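Local structure of cutinase-like protein (Cryptococcus sp., 2CZQ) at residues A[82-86]-A[114-118]; A[63-67]-A[78-82]. The protein probably hydrolyses carboxylic ester bonds, as a cutinase-like enzyme with the alpha/beta hydrolase fold. All blocks are in the same frame, centred on the assembly; numbering follows the deposited sequence. Where two conformers were deposited one is given.

Interaction 1 of 2, residues A[82-86]-A[114-118]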
loop_
_atom_site.group_PDB
_atom_site.type_symbol
_atom_site.label_atom_id
_atom_site.label_comp_id
_atom_site.label_asym_id
_atom_site.label_seq_id
_atom_site.Cartn_x
_atom_site.Cartn_y
_atom_site.Cartn_z
ATOM N N GLN A 82 0.662 3.255 0.627
ATOM C CA GLN A 82 0.053 2.180 1.397
ATOM C C GLN A 82 -1.425 2.146 1.085
ATOM O O GLN A 82 -2.072 3.191 1.046
ATOM C CB GLN A 82 0.242 2.435 2.888
ATOM C CG GLN A 82 1.695 2.561 3.314
ATOM C CD GLN A 82 1.859 3.104 4.720
ATOM O OE1 GLN A 82 1.084 3.955 5.155
ATOM N NE2 GLN A 82 2.877 2.617 5.431
ATOM N N GLY A 83 -1.980 0.954 0.883
ATOM C CA GLY A 83 -3.404 0.842 0.638
ATOM C C GLY A 83 -3.993 -0.421 1.222
ATOM O O GLY A 83 -3.388 -1.493 1.124
ATOM N N TYR A 84 -5.165 -0.283 1.838
ATOM C CA TYR A 84 -5.899 -1.400 2.426
ATOM C C TYR A 84 -7.251 -1.538 1.743
ATOM O O TYR A 84 -8.028 -0.584 1.695
ATOM C CB TYR A 84 -6.103 -1.146 3.922
ATOM C CG TYR A 84 -7.061 -2.099 4.613
ATOM C CD1 TYR A 84 -6.977 -3.486 4.433
ATOM C CD2 TYR A 84 -8.065 -1.604 5.441
ATOM C CE1 TYR A 84 -7.863 -4.354 5.073
ATOM C CE2 TYR A 84 -8.954 -2.453 6.077
ATOM C CZ TYR A 84 -8.854 -3.824 5.891
ATOM O OH TYR A 84 -9.745 -4.651 6.538
ATOM N N SER A 85 -7.532 -2.739 1.231
ATOM C CA SER A 85 -8.853 -3.072 0.696
ATOM C C SER A 85 -9.190 -2.121 -0.462
ATOM O O SER A 85 -8.413 -2.052 -1.415
ATOM C CB SER A 85 -9.899 -3.107 1.814
ATOM O OG SER A 85 -11.046 -3.800 1.381
ATOM N N GLN A 86 -10.291 -1.374 -0.403
ATOM C CA GLN A 86 -10.570 -0.409 -1.466
ATOM C C GLN A 86 -9.361 0.503 -1.720
ATOM O O GLN A 86 -9.066 0.860 -2.863
ATOM C CB GLN A 86 -11.806 0.431 -1.151
ATOM C CG GLN A 86 -12.108 1.412 -2.275
ATOM C CD GLN A 86 -13.452 2.113 -2.213
ATOM O OE1 GLN A 86 -13.770 2.853 -3.134
ATOM N NE2 GLN A 86 -14.225 1.913 -1.146
ATOM N N ILE A 114 -2.343 -4.236 1.534
ATOM C CA ILE A 114 -2.949 -5.293 2.337
ATOM C C ILE A 114 -4.388 -5.506 1.907
ATOM O O ILE A 114 -5.118 -4.551 1.624
ATOM C CB ILE A 114 -2.882 -4.998 3.864
ATOM C CG1 ILE A 114 -3.196 -3.527 4.162
ATOM C CG2 ILE A 114 -1.526 -5.400 4.422
ATOM C CD1 ILE A 114 -3.456 -3.236 5.630
ATOM N N GLY A 115 -4.798 -6.768 1.844
ATOM C CA GLY A 115 -6.170 -7.082 1.476
ATOM C C GLY A 115 -6.570 -6.518 0.120
ATOM O O GLY A 115 -7.632 -5.916 -0.032
ATOM N N ASN A 116 -5.714 -6.729 -0.873
ATOM C CA ASN A 116 -5.841 -6.083 -2.175
ATOM C C ASN A 116 -6.874 -6.755 -3.078
ATOM O O ASN A 116 -6.663 -7.890 -3.497
ATOM C CB ASN A 116 -4.467 -6.128 -2.850
ATOM C CG ASN A 116 -4.438 -5.441 -4.189
ATOM O OD1 ASN A 116 -5.343 -4.679 -4.550
ATOM N ND2 ASN A 116 -3.375 -5.701 -4.946
ATOM N N PRO A 117 -7.968 -6.073 -3.430
ATOM C CA PRO A 117 -8.933 -6.653 -4.374
ATOM C C PRO A 117 -8.294 -6.955 -5.732
ATOM O O PRO A 117 -8.794 -7.809 -6.463
ATOM C CB PRO A 117 -9.983 -5.549 -4.529
ATOM C CG PRO A 117 -9.844 -4.700 -3.305
ATOM C CD PRO A 117 -8.380 -4.724 -2.997
ATOM N N ASP A 118 -7.203 -6.260 -6.051
ATOM C CA ASP A 118 -6.521 -6.421 -7.333
ATOM C C ASP A 118 -5.349 -7.394 -7.264
ATOM O O ASP A 118 -4.494 -7.404 -8.149
ATOM C CB ASP A 118 -6.030 -5.068 -7.840
ATOM C CG ASP A 118 -7.145 -4.096 -8.071
ATOM O OD1 ASP A 118 -8.314 -4.549 -8.192
ATOM O OD2 ASP A 118 -6.922 -2.869 -8.148
#
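The Tyr84 ring meets the carbonyl of Ile114 at its edge, near the ring plane, with Ile114 O 3.5 Å from Tyr84 CD1. One face of the ring carries Ser85 CB, centred 3.9 Å above the plane. Ile114 approaches from the other side of that plane, its CD1 lying 3.7 Å from Tyr84 CD1 and displaced from the ring centre. The first torsion of Ile114 (chi1 42°) wedges CG1 between the backbone N and the carbonyl carbon, which carries CG1 and CD1 alongside Tyr84 CB. At the far end of the ring, Tyr84 OH is hydrogen-bonded to His180 O, and the His180 ring meets that of Tyr84 with the planes about 30° apart. Tyr84 and Ile114 form a parallel bridge of the central sheet: Ile114 N donates to Gly83 O (3.0 Å) and Ser85 N to Ile114 O (3.0 Å). Strand 78-84 ends here and turns sharply into helix 86-98 through Gly-Tyr-Ser-Gln-Gly, a sequence and geometry consistent with the nucleophile elbow of alpha/beta hydrolases. Ser85 sits at the turn with a positive phi of 60°, and its OG is hydrogen-bonded to His180 NE2, an arrangement consistent with a Ser-His-Asp triad, with Asp165 as its probable acid. The loop after Ile114 follows the turn closely. Ser85 CA makes a CH...O contact with Gly115 O (3.2 Å), and the Pro117 ring brings CD to 3.1 Å from Ser85 O. Farther along, Asn116 OD1 accepts from Asp118 N in an Asx turn, the donor standing well above the carbonyl plane, while Asn116 ND2 is hydrogen-bonded to Asp159 OD2.

Interaction 2 of 2, residues A[63-67]-A[78-82]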
loop_
_atom_site.group_PDB
_atom_site.type_symbol
_atom_site.label_atom_id
_atom_site.label_comp_id
_atom_site.label_asym_id
_atom_site.label_seq_id
_atom_site.Cartn_x
_atom_site.Cartn_y
_atom_site.Cartn_z
ATOM N N ILE A 63 -4.096 10.515 -4.217
ATOM C CA ILE A 63 -2.753 9.952 -4.062
ATOM C C ILE A 63 -1.780 10.685 -4.988
ATOM O O ILE A 63 -0.715 11.154 -4.576
ATOM C CB ILE A 63 -2.744 8.445 -4.408
ATOM C CG1 ILE A 63 -3.527 7.631 -3.376
ATOM C CG2 ILE A 63 -1.306 7.917 -4.517
ATOM C CD1 ILE A 63 -3.868 6.226 -3.875
ATOM N N ILE A 64 -2.160 10.760 -6.259
ATOM C CA ILE A 64 -1.304 11.352 -7.274
ATOM C C ILE A 64 -1.131 12.849 -7.029
ATOM O O ILE A 64 -0.030 13.382 -7.176
ATOM C CB ILE A 64 -1.834 11.024 -8.685
ATOM C CG1 ILE A 64 -1.718 9.513 -8.941
ATOM C CG2 ILE A 64 -1.077 11.825 -9.738
ATOM C CD1 ILE A 64 -2.389 9.032 -10.213
ATOM N N ARG A 65 -2.210 13.513 -6.615
ATOM C CA ARG A 65 -2.150 14.926 -6.242
ATOM C C ARG A 65 -1.094 15.163 -5.159
ATOM O O ARG A 65 -0.273 16.081 -5.276
ATOM C CB ARG A 65 -3.522 15.428 -5.785
ATOM C CG ARG A 65 -3.530 16.834 -5.189
ATOM C CD ARG A 65 -4.586 17.030 -4.109
ATOM N NE ARG A 65 -4.011 17.234 -2.779
ATOM C CZ ARG A 65 -3.554 16.272 -1.980
ATOM N NH1 ARG A 65 -3.580 15.005 -2.361
ATOM N NH2 ARG A 65 -3.057 16.583 -0.791
ATOM N N ARG A 66 -1.112 14.343 -4.109
ATOM C CA ARG A 66 -0.149 14.500 -3.022
ATOM C C ARG A 66 1.280 14.260 -3.499
ATOM O O ARG A 66 2.194 14.994 -3.116
ATOM C CB ARG A 66 -0.486 13.596 -1.828
ATOM C CG ARG A 66 0.440 13.777 -0.631
ATOM C CD ARG A 66 0.348 15.162 -0.025
ATOM N NE ARG A 66 1.266 15.419 1.079
ATOM C CZ ARG A 66 2.539 15.794 0.945
ATOM N NH1 ARG A 66 3.090 15.914 -0.256
ATOM N NH2 ARG A 66 3.264 16.051 2.026
ATOM N N ILE A 67 1.470 13.238 -4.332
ATOM C CA ILE A 67 2.791 12.953 -4.883
ATOM C C ILE A 67 3.319 14.166 -5.648
ATOM O O ILE A 67 4.448 14.622 -5.426
ATOM C CB ILE A 67 2.747 11.716 -5.804
ATOM C CG1 ILE A 67 2.514 10.449 -4.982
ATOM C CG2 ILE A 67 4.030 11.611 -6.643
ATOM C CD1 ILE A 67 2.189 9.233 -5.830
ATOM N N CYS A 78 10.644 11.579 -0.798
ATOM C CA CYS A 78 10.362 10.164 -1.006
ATOM C C CYS A 78 8.963 9.812 -0.537
ATOM O O CYS A 78 8.446 10.415 0.403
ATOM C CB CYS A 78 11.339 9.324 -0.213
ATOM S SG CYS A 78 13.067 9.610 -0.621
ATOM N N TYR A 79 8.378 8.798 -1.166
ATOM C CA TYR A 79 7.062 8.301 -0.780
ATOM C C TYR A 79 7.049 6.806 -0.544
ATOM O O TYR A 79 7.741 6.045 -1.239
ATOM C CB TYR A 79 6.042 8.586 -1.881
ATOM C CG TYR A 79 5.886 10.044 -2.195
ATOM C CD1 TYR A 79 5.214 10.888 -1.324
ATOM C CD2 TYR A 79 6.424 10.585 -3.354
ATOM C CE1 TYR A 79 5.074 12.232 -1.595
ATOM C CE2 TYR A 79 6.292 11.939 -3.641
ATOM C CZ TYR A 79 5.614 12.755 -2.751
ATOM O OH TYR A 79 5.458 14.094 -3.010
ATOM N N ILE A 80 6.220 6.395 0.412
ATOM C CA ILE A 80 5.713 5.025 0.458
ATOM C C ILE A 80 4.208 5.138 0.252
ATOM O O ILE A 80 3.547 5.932 0.925
ATOM C CB ILE A 80 6.000 4.339 1.813
ATOM C CG1 ILE A 80 7.501 4.335 2.146
ATOM C CG2 ILE A 80 5.404 2.922 1.838
ATOM C CD1 ILE A 80 8.374 3.488 1.227
ATOM N N LEU A 81 3.667 4.365 -0.685
ATOM C CA LEU A 81 2.223 4.306 -0.893
ATOM C C LEU A 81 1.667 3.061 -0.221
ATOM O O LEU A 81 2.148 1.954 -0.476
ATOM C CB LEU A 81 1.867 4.282 -2.382
ATOM C CG LEU A 81 2.502 5.356 -3.265
ATOM C CD1 LEU A 81 1.968 5.247 -4.685
ATOM C CD2 LEU A 81 2.294 6.756 -2.701
ATOM N N GLN A 82 0.662 3.255 0.627
ATOM C CA GLN A 82 0.053 2.180 1.397
ATOM C C GLN A 82 -1.425 2.146 1.085
ATOM O O GLN A 82 -2.072 3.191 1.046
ATOM C CB GLN A 82 0.242 2.435 2.888
ATOM C CG GLN A 82 1.695 2.561 3.314
ATOM C CD GLN A 82 1.859 3.104 4.720
ATOM O OE1 GLN A 82 1.084 3.955 5.155
ATOM N NE2 GLN A 82 2.877 2.617 5.431
#
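Tyr79 OH reaches the backbone of helix segment 63-67 and donates a weak hydrogen bond to Ile67 O, 2.7 Å away, with Arg66 O also close by at 3.4 Å. The phenol thus ends against the carbonyls of two successive residues, and its ring turns one face to Ile67. Tyr79 CZ comes within 3.5 Å of Ile67 CA. Ile67 CG1 lies over the centre of the ring, 4.2 Å from its centroid and 9° off the normal, a CH-pi contact, while the other branch, CG2, packs 3.8 Å from Tyr79 CE2. With chi1 at -70°, CG1 of Ile67 is anti to the carbonyl carbon, and it carries CD1 onward to Leu81 CD2 (4.0 Å). One turn earlier in the helix, Ile63 CG2 touches the same leucine methyl, so Leu81 CD2 meets both isoleucines. Helix and strand run almost antiparallel: the axes of the two short segments lie 168° apart in direction and 10.8 Å at closest approach. These are the helix and second strand of a beta-alpha-beta crossover: helix 57-73 follows strand 41-45 and leads back into strand 78-84, passing over strand 9-14 between them in the sheet, where Val10 touches both Arg66 and Tyr79. Tyr79 and Leu81, two residues apart, point to the same side of the strand, toward the helix. Leu98 of helix 86-98 also packs against Ile67. Arg66 is partly exposed; its guanidinium stands nearly perpendicular to the Tyr79 ring, and its NH2 is hydrogen-bonded to a citrate, probably from the crystallisation liquor.

Overall arrangement
From the N terminus, the chain first meets interaction 2: helix segment 63-67 is joined to strand segment 78-82 after only ten intervening residues, most of them the rest of the helix. The strand then runs on without a break into interaction 1, which shares Gln82. There 82-86 pairs with 114-118 and closes a longer loop of 27 residues, holding nearly all of helix 86-98, helix 103-107 and most of strand 108-114. The two loops follow one another, neither nesting nor crossing, and the centres of the two contacts lie about 15 Å apart. Strand 78-84 thus has its beginning packed against a crossover helix and its end against the neighbouring strand and loop.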